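Local coordinates for protein polyketide synthase PksL (Bacillus subtilis, PDB 5E1V) that probably catalyses, as a dehydratase domain of a trans-AT polyketide synthase, the loss of water from beta-hydroxyacyl intermediates during bacillaene assembly, at residues T6-L11 and V70-I75; T64-A69 and E93-K98; G168-L173 and D232-I237. All coordinates share one frame; numbering follows the deposited sequence.

Contact 1: T6-L11 and V70-I75; sequences TKQLTL and VIVLNI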
# COMPACT_ATOMS: atom_id res chain seq x y z
N THR A 6 1.73 18.58 11.43
CA THR A 6 0.33 18.13 11.24
C THR A 6 -0.11 18.36 9.80
O THR A 6 0.33 19.30 9.13
CB THR A 6 -0.64 18.84 12.18
OG1 THR A 6 -0.93 20.11 11.61
CG2 THR A 6 -0.09 19.03 13.64
N LYS A 7 -1.02 17.52 9.30
CA LYS A 7 -1.49 17.64 7.95
C LYS A 7 -2.92 17.17 8.09
O LYS A 7 -3.21 16.21 8.80
CB LYS A 7 -0.71 16.72 7.01
CG LYS A 7 -1.14 16.68 5.56
CD LYS A 7 -0.95 17.97 4.77
CE LYS A 7 -1.06 17.64 3.27
NZ LYS A 7 -0.76 18.88 2.50
N GLN A 8 -3.81 17.96 7.51
CA GLN A 8 -5.22 17.65 7.42
C GLN A 8 -5.59 17.30 5.98
O GLN A 8 -5.29 18.09 5.02
CB GLN A 8 -6.04 18.87 7.92
CG GLN A 8 -7.51 18.58 7.91
CD GLN A 8 -8.35 19.72 8.48
OE1 GLN A 8 -8.85 20.53 7.71
NE2 GLN A 8 -8.50 19.77 9.80
N LEU A 9 -6.19 16.11 5.79
CA LEU A 9 -6.58 15.60 4.48
C LEU A 9 -8.11 15.54 4.45
O LEU A 9 -8.72 15.21 5.46
CB LEU A 9 -6.02 14.19 4.25
CG LEU A 9 -4.51 13.98 4.19
CD1 LEU A 9 -4.17 12.59 3.61
CD2 LEU A 9 -3.82 15.02 3.32
N THR A 10 -8.73 15.88 3.31
CA THR A 10 -10.18 15.72 3.19
C THR A 10 -10.46 14.57 2.25
O THR A 10 -10.15 14.60 1.06
CB THR A 10 -10.91 17.01 2.80
OG1 THR A 10 -10.56 17.33 1.45
CG2 THR A 10 -10.50 18.12 3.73
N LEU A 11 -10.99 13.51 2.81
CA LEU A 11 -11.09 12.25 2.07
C LEU A 11 -12.58 11.97 1.83
O LEU A 11 -13.39 12.01 2.79
CB LEU A 11 -10.48 11.15 2.87
CG LEU A 11 -8.97 11.39 3.06
CD1 LEU A 11 -8.44 10.35 4.04
CD2 LEU A 11 -8.26 11.27 1.75
N VAL A 70 -17.66 13.35 4.07
CA VAL A 70 -16.21 13.71 3.95
C VAL A 70 -15.56 13.27 5.23
O VAL A 70 -16.16 13.52 6.28
CB VAL A 70 -15.99 15.23 3.82
CG1 VAL A 70 -14.50 15.58 3.89
CG2 VAL A 70 -16.58 15.80 2.54
N ILE A 71 -14.40 12.60 5.19
CA ILE A 71 -13.67 12.31 6.39
C ILE A 71 -12.49 13.31 6.45
O ILE A 71 -11.60 13.35 5.59
CB ILE A 71 -13.18 10.83 6.51
CG1 ILE A 71 -14.30 9.84 6.93
CG2 ILE A 71 -12.07 10.73 7.58
CD1 ILE A 71 -15.62 9.96 6.23
N VAL A 72 -12.48 14.12 7.50
CA VAL A 72 -11.43 15.09 7.68
C VAL A 72 -10.40 14.41 8.56
O VAL A 72 -10.66 14.19 9.74
CB VAL A 72 -11.97 16.35 8.29
CG1 VAL A 72 -10.83 17.32 8.51
CG2 VAL A 72 -13.08 16.94 7.38
N LEU A 73 -9.28 14.02 7.96
CA LEU A 73 -8.26 13.20 8.61
C LEU A 73 -7.09 14.07 9.05
O LEU A 73 -6.40 14.68 8.24
CB LEU A 73 -7.81 12.04 7.68
CG LEU A 73 -6.91 10.91 8.26
CD1 LEU A 73 -7.65 10.04 9.24
CD2 LEU A 73 -6.32 9.96 7.19
N ASN A 74 -6.89 14.11 10.36
CA ASN A 74 -5.85 14.88 10.97
C ASN A 74 -4.70 13.95 11.21
O ASN A 74 -4.89 12.93 11.91
CB ASN A 74 -6.41 15.47 12.26
CG ASN A 74 -6.96 16.85 12.05
OD1 ASN A 74 -6.96 17.38 10.94
ND2 ASN A 74 -7.36 17.49 13.14
N ILE A 75 -3.56 14.21 10.54
CA ILE A 75 -2.33 13.41 10.75
C ILE A 75 -1.36 14.24 11.59
O ILE A 75 -0.97 15.32 11.16
CB ILE A 75 -1.73 12.90 9.45
CG1 ILE A 75 -2.78 12.10 8.71
CG2 ILE A 75 -0.55 11.97 9.66
CD1 ILE A 75 -2.52 12.06 7.26
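Val70 opens the pairing with its branch CG1, anti to the backbone N (chi1 172°), which lies 4.0 Å from Thr10 CB. Ile71 forms a hydrogen-bonded pair with Leu11. Ile71 N donates to Leu11 O at 2.7 Å, nearly straight at 173°. In the return bond Leu11 N sits above the carbonyl plane of Ile71. Val72 faces Thr10 in a non-hydrogen-bonded pair, and its CG1 packs 3.5 Å from Gln8 CD, crossing the extended glutamine chain obliquely. Leu73 exchanges two backbone bonds with Leu9, and its CD2 meets Leu11 CD1 at 3.8 Å, the two leucines crossing obliquely. The strands are antiparallel, and 6-11 is an edge strand of the N-terminal hotdog fold. On the face of Leu9 and Ile75 lies helix 34-44, where Ile37 touches both. Asn74 and Gln8 stand side by side on the other face, their amide planes 14° apart. Gln8 NE2 donates in plane to a lone pair of Asn74 OD1 at 3.1 Å. Ile75 N reaches Lys7 O at 2.7 Å, nearly along the C=O axis. Ile75 CD1 lies 4.0 Å from Leu9 CD1.

Contact 2: T64-A69 and E93-K98; sequences TAEQDA and EKRDGK
A type II' beta turn, Glu66 to Ala69, meets the end of strand 84-94 at the surface of the N-terminal hotdog fold. Arg95 carries the contact. From its CB the chain bends at chi2 and again at chi3 (-72°), which folds it back over Ala69. Arg95 CG lies 3.6 Å from Ala69 CA. Arg95 CD comes within 4.1 Å of Asp68 OD1, and NE passes near the methyl of Ala69. Ala69 CB then sits over the centre of the guanidinium, 3.8 Å above its plane. At the edge, Arg95 NH1 donates to the anti lone pair of Glu66 OE2 at 3.3 Å, a salt bridge with the carboxylate turned 74° from the guanidinium. The same NH1 forms a second salt bridge with Glu93 OE2 at 3.4 Å. Two carboxylates thus share one nitrogen, and its charge would probably favour the ionised form of both glutamates. An alanine here would remove both salt bridges and would probably loosen the turn from the strand end. Gln67 OE1 comes to 2.6 Å from Arg95 NH2, but at a poor angle for a hydrogen bond. A water also joins the two sides, accepting from Glu66 N and donating to Glu93 OE2 at 3.0 Å.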
# COMPACT_ATOMS: atom_id res chain seq x y z
N THR A 64 -13.55 4.69 5.34
CA THR A 64 -14.61 4.45 4.38
C THR A 64 -15.36 5.75 4.18
O THR A 64 -15.42 6.56 5.07
CB THR A 64 -15.64 3.39 4.86
OG1 THR A 64 -16.37 3.91 5.96
CG2 THR A 64 -14.96 2.13 5.28
N ALA A 65 -15.93 5.94 3.00
CA ALA A 65 -16.80 7.12 2.79
C ALA A 65 -17.97 6.69 1.96
O ALA A 65 -17.85 5.83 1.08
CB ALA A 65 -16.05 8.23 2.09
N GLU A 66 -19.14 7.23 2.25
CA GLU A 66 -20.20 7.02 1.28
C GLU A 66 -20.88 8.32 0.88
O GLU A 66 -20.84 9.35 1.60
CB GLU A 66 -21.22 5.99 1.80
CG GLU A 66 -21.99 6.54 2.97
CD GLU A 66 -23.17 5.68 3.39
OE1 GLU A 66 -23.47 4.65 2.75
OE2 GLU A 66 -23.79 6.05 4.39
N GLN A 67 -21.53 8.25 -0.27
CA GLN A 67 -22.32 9.32 -0.80
C GLN A 67 -21.42 10.57 -0.80
O GLN A 67 -20.29 10.49 -1.33
CB GLN A 67 -23.61 9.50 0.01
CG GLN A 67 -24.57 8.33 0.02
CD GLN A 67 -25.73 8.63 1.00
OE1 GLN A 67 -25.52 9.16 2.10
NE2 GLN A 67 -26.95 8.35 0.58
N ASP A 68 -21.89 11.64 -0.18
CA ASP A 68 -21.19 12.92 -0.09
C ASP A 68 -20.47 13.13 1.23
O ASP A 68 -20.04 14.23 1.50
CB ASP A 68 -22.11 14.14 -0.32
CG ASP A 68 -23.31 14.20 0.64
OD1 ASP A 68 -23.72 13.20 1.16
OD2 ASP A 68 -23.92 15.27 0.79
N ALA A 69 -20.34 12.08 2.05
CA ALA A 69 -19.74 12.23 3.40
C ALA A 69 -18.22 12.52 3.21
O ALA A 69 -17.60 12.07 2.23
CB ALA A 69 -19.93 10.97 4.22
N GLU A 93 -16.05 12.46 10.53
CA GLU A 93 -16.90 12.48 9.37
C GLU A 93 -17.89 13.66 9.33
O GLU A 93 -18.66 13.85 10.25
CB GLU A 93 -17.68 11.17 9.30
CG GLU A 93 -18.55 11.11 8.03
CD GLU A 93 -19.90 10.45 8.20
OE1 GLU A 93 -20.77 11.04 8.86
OE2 GLU A 93 -20.14 9.38 7.61
N LYS A 94 -17.87 14.43 8.24
CA LYS A 94 -18.69 15.61 8.07
C LYS A 94 -19.68 15.31 6.99
O LYS A 94 -19.36 14.77 5.93
CB LYS A 94 -17.86 16.85 7.74
CG LYS A 94 -17.13 17.42 8.94
CD LYS A 94 -16.40 18.73 8.62
CE LYS A 94 -15.32 19.01 9.66
NZ LYS A 94 -14.57 20.27 9.37
N ARG A 95 -20.93 15.60 7.28
CA ARG A 95 -21.93 15.35 6.29
C ARG A 95 -23.11 16.24 6.57
O ARG A 95 -23.09 17.10 7.47
CB ARG A 95 -22.35 13.90 6.34
CG ARG A 95 -22.77 13.32 4.99
CD ARG A 95 -23.93 12.37 5.17
NE ARG A 95 -23.48 11.13 5.81
CZ ARG A 95 -23.46 9.92 5.24
NH1 ARG A 95 -23.02 8.86 5.92
NH2 ARG A 95 -23.86 9.77 3.99
N ASP A 96 -24.13 16.01 5.78
CA ASP A 96 -25.46 16.58 5.94
C ASP A 96 -26.25 15.83 4.85
O ASP A 96 -26.03 16.15 3.68
CB ASP A 96 -25.41 18.09 5.66
CG ASP A 96 -24.97 18.93 6.90
OD1 ASP A 96 -24.03 19.73 6.76
OD2 ASP A 96 -25.51 18.78 8.02
N GLY A 97 -27.02 14.77 5.13
CA GLY A 97 -27.09 13.99 6.39
C GLY A 97 -27.00 14.65 7.77
O GLY A 97 -27.56 15.72 7.99
N LYS A 98 -26.31 13.98 8.71
CA LYS A 98 -26.13 14.47 10.09
C LYS A 98 -24.72 14.99 10.23
O LYS A 98 -23.78 14.32 9.78
CB LYS A 98 -26.37 13.35 11.11
O HOH W 1 -18.79 7.92 5.33

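Contact 3: G168-L173 and D232-I237; sequences GVLLEL and DCMTRI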
# COMPACT_ATOMS: atom_id res chain seq x y z
N GLY A 168 8.48 -18.26 -5.82
CA GLY A 168 7.82 -17.00 -5.52
C GLY A 168 7.13 -16.46 -6.73
O GLY A 168 6.73 -17.22 -7.63
N VAL A 169 6.98 -15.15 -6.75
CA VAL A 169 6.29 -14.52 -7.87
C VAL A 169 7.02 -13.23 -8.13
O VAL A 169 7.63 -12.67 -7.17
CB VAL A 169 4.80 -14.38 -7.47
CG1 VAL A 169 4.39 -12.93 -7.23
CG2 VAL A 169 3.88 -15.14 -8.41
N LEU A 170 7.00 -12.78 -9.38
CA LEU A 170 7.45 -11.44 -9.78
C LEU A 170 6.31 -10.70 -10.46
O LEU A 170 5.74 -11.20 -11.45
CB LEU A 170 8.62 -11.48 -10.75
CG LEU A 170 9.16 -10.07 -11.11
CD1 LEU A 170 9.85 -9.44 -9.90
CD2 LEU A 170 10.10 -10.02 -12.32
N LEU A 171 5.99 -9.50 -9.95
CA LEU A 171 4.84 -8.69 -10.43
C LEU A 171 5.36 -7.58 -11.27
O LEU A 171 6.21 -6.82 -10.80
CB LEU A 171 4.05 -8.04 -9.25
CG LEU A 171 3.83 -8.93 -8.04
CD1 LEU A 171 3.04 -8.23 -6.94
CD2 LEU A 171 3.06 -10.18 -8.51
N GLU A 172 4.90 -7.49 -12.52
CA GLU A 172 5.32 -6.46 -13.45
C GLU A 172 4.15 -5.53 -13.51
O GLU A 172 3.15 -5.85 -14.13
CB GLU A 172 5.58 -7.06 -14.87
CG GLU A 172 5.92 -6.06 -15.96
CD GLU A 172 6.10 -6.68 -17.36
OE1 GLU A 172 5.82 -7.88 -17.58
OE2 GLU A 172 6.50 -5.93 -18.25
N LEU A 173 4.27 -4.39 -12.82
CA LEU A 173 3.19 -3.48 -12.50
C LEU A 173 3.42 -2.15 -13.15
O LEU A 173 4.52 -1.66 -13.15
CB LEU A 173 3.14 -3.27 -10.96
CG LEU A 173 2.61 -4.49 -10.23
CD1 LEU A 173 2.77 -4.37 -8.72
CD2 LEU A 173 1.18 -4.83 -10.62
N ASP A 232 5.80 2.70 -12.34
CA ASP A 232 5.95 1.26 -12.60
C ASP A 232 6.88 0.68 -11.56
O ASP A 232 7.65 1.44 -10.97
CB ASP A 232 6.50 1.01 -14.06
CG ASP A 232 7.88 1.62 -14.28
OD1 ASP A 232 7.99 2.79 -14.64
OD2 ASP A 232 8.89 0.95 -13.98
N CYS A 233 6.82 -0.65 -11.35
CA CYS A 233 7.83 -1.29 -10.61
C CYS A 233 7.79 -2.75 -10.91
O CYS A 233 6.80 -3.26 -11.52
CB CYS A 233 7.62 -1.04 -9.10
SG CYS A 233 6.03 -1.64 -8.49
N MET A 234 8.85 -3.43 -10.45
CA MET A 234 8.87 -4.85 -10.45
C MET A 234 8.85 -5.31 -9.00
O MET A 234 9.78 -5.06 -8.26
CB MET A 234 10.12 -5.35 -11.19
CG MET A 234 10.17 -4.93 -12.68
SD MET A 234 9.19 -6.11 -13.63
CE MET A 234 9.28 -5.40 -15.28
N THR A 235 7.79 -5.99 -8.61
CA THR A 235 7.68 -6.48 -7.22
C THR A 235 7.89 -7.99 -7.07
O THR A 235 7.14 -8.82 -7.62
CB THR A 235 6.33 -6.16 -6.59
OG1 THR A 235 6.09 -4.76 -6.72
CG2 THR A 235 6.30 -6.62 -5.12
N ARG A 236 8.82 -8.35 -6.19
CA ARG A 236 9.06 -9.75 -5.95
C ARG A 236 8.54 -10.12 -4.61
O ARG A 236 8.71 -9.37 -3.63
CB ARG A 236 10.55 -10.07 -6.00
CG ARG A 236 10.81 -11.56 -5.70
CD ARG A 236 12.26 -11.89 -5.70
NE ARG A 236 12.99 -11.25 -4.62
CZ ARG A 236 14.31 -11.09 -4.65
NH1 ARG A 236 15.01 -11.57 -5.67
NH2 ARG A 236 14.94 -10.50 -3.65
N ILE A 237 7.86 -11.25 -4.56
CA ILE A 237 7.41 -11.80 -3.34
C ILE A 237 7.95 -13.22 -3.30
O ILE A 237 7.64 -14.02 -4.21
CB ILE A 237 5.87 -11.80 -3.27
CG1 ILE A 237 5.35 -10.36 -3.47
CG2 ILE A 237 5.43 -12.38 -1.94
CD1 ILE A 237 4.04 -10.24 -4.16
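Met234 CG is anti to its carbonyl carbon (chi1 -62°), and the chain bends at chi2 (-83°). This lays the thioether along Glu172, whose chain is extended with CG anti to the backbone N. The two are a non-hydrogen-bonded pair in the antiparallel sheet of the C-terminal hotdog fold. They lie side by side, and Met234 CE touches Glu172 CG at 3.5 Å. The carboxylate runs on past the methionine to Tyr163 OH, which bonds Glu172 OE1. Leu170 and Arg236 occupy the same face. Leu170 CD1 leans over the opposite backbone, 3.6 Å from Thr235 O, while the arginine tip leaves for salt bridges with Glu121 and Glu254.

The other face packs against helix 190-203. There Leu171 CD1 meets Ile237 CD1 at 3.6 Å, and Leu171 CG lies 3.3 Å from Thr235 O. Ile237 also touches Ala200 and Leu203 of the helix. The buried hydroxyl of Thr235 is satisfied by Ser196. Six backbone bonds join the strands through three hydrogen-bonded pairs. At Gly168 a CB would clash with Ile237 O. Gly168 CA itself comes to 3.3 Å from Ile237 O, just before Val169 N donates to that oxygen at 2.9 Å.

Overall arrangement
From the N terminus, strand 4-11 comes first. Contact 1 brings it back to strand 70-81, closing a loop that includes helix 34-44. Contact 2 opens inside that loop, at 64-69, and closes beyond it at 93-98, so the two cross along the chain. They also touch: Val70 O probably accepts a hydrogen bond from Lys94 N, and Ile71 packs on Thr64 and Glu93. Together they tie the edge strand, the turn before strand 70-81 and the end of strand 84-94 in the N-terminal hotdog. Contact 3 follows in series in the C-terminal hotdog, where strand 168-174 pairs with strand 232-245 and closes a loop that includes helix 190-203. Its centre lies about 32 Å from that of contact 1.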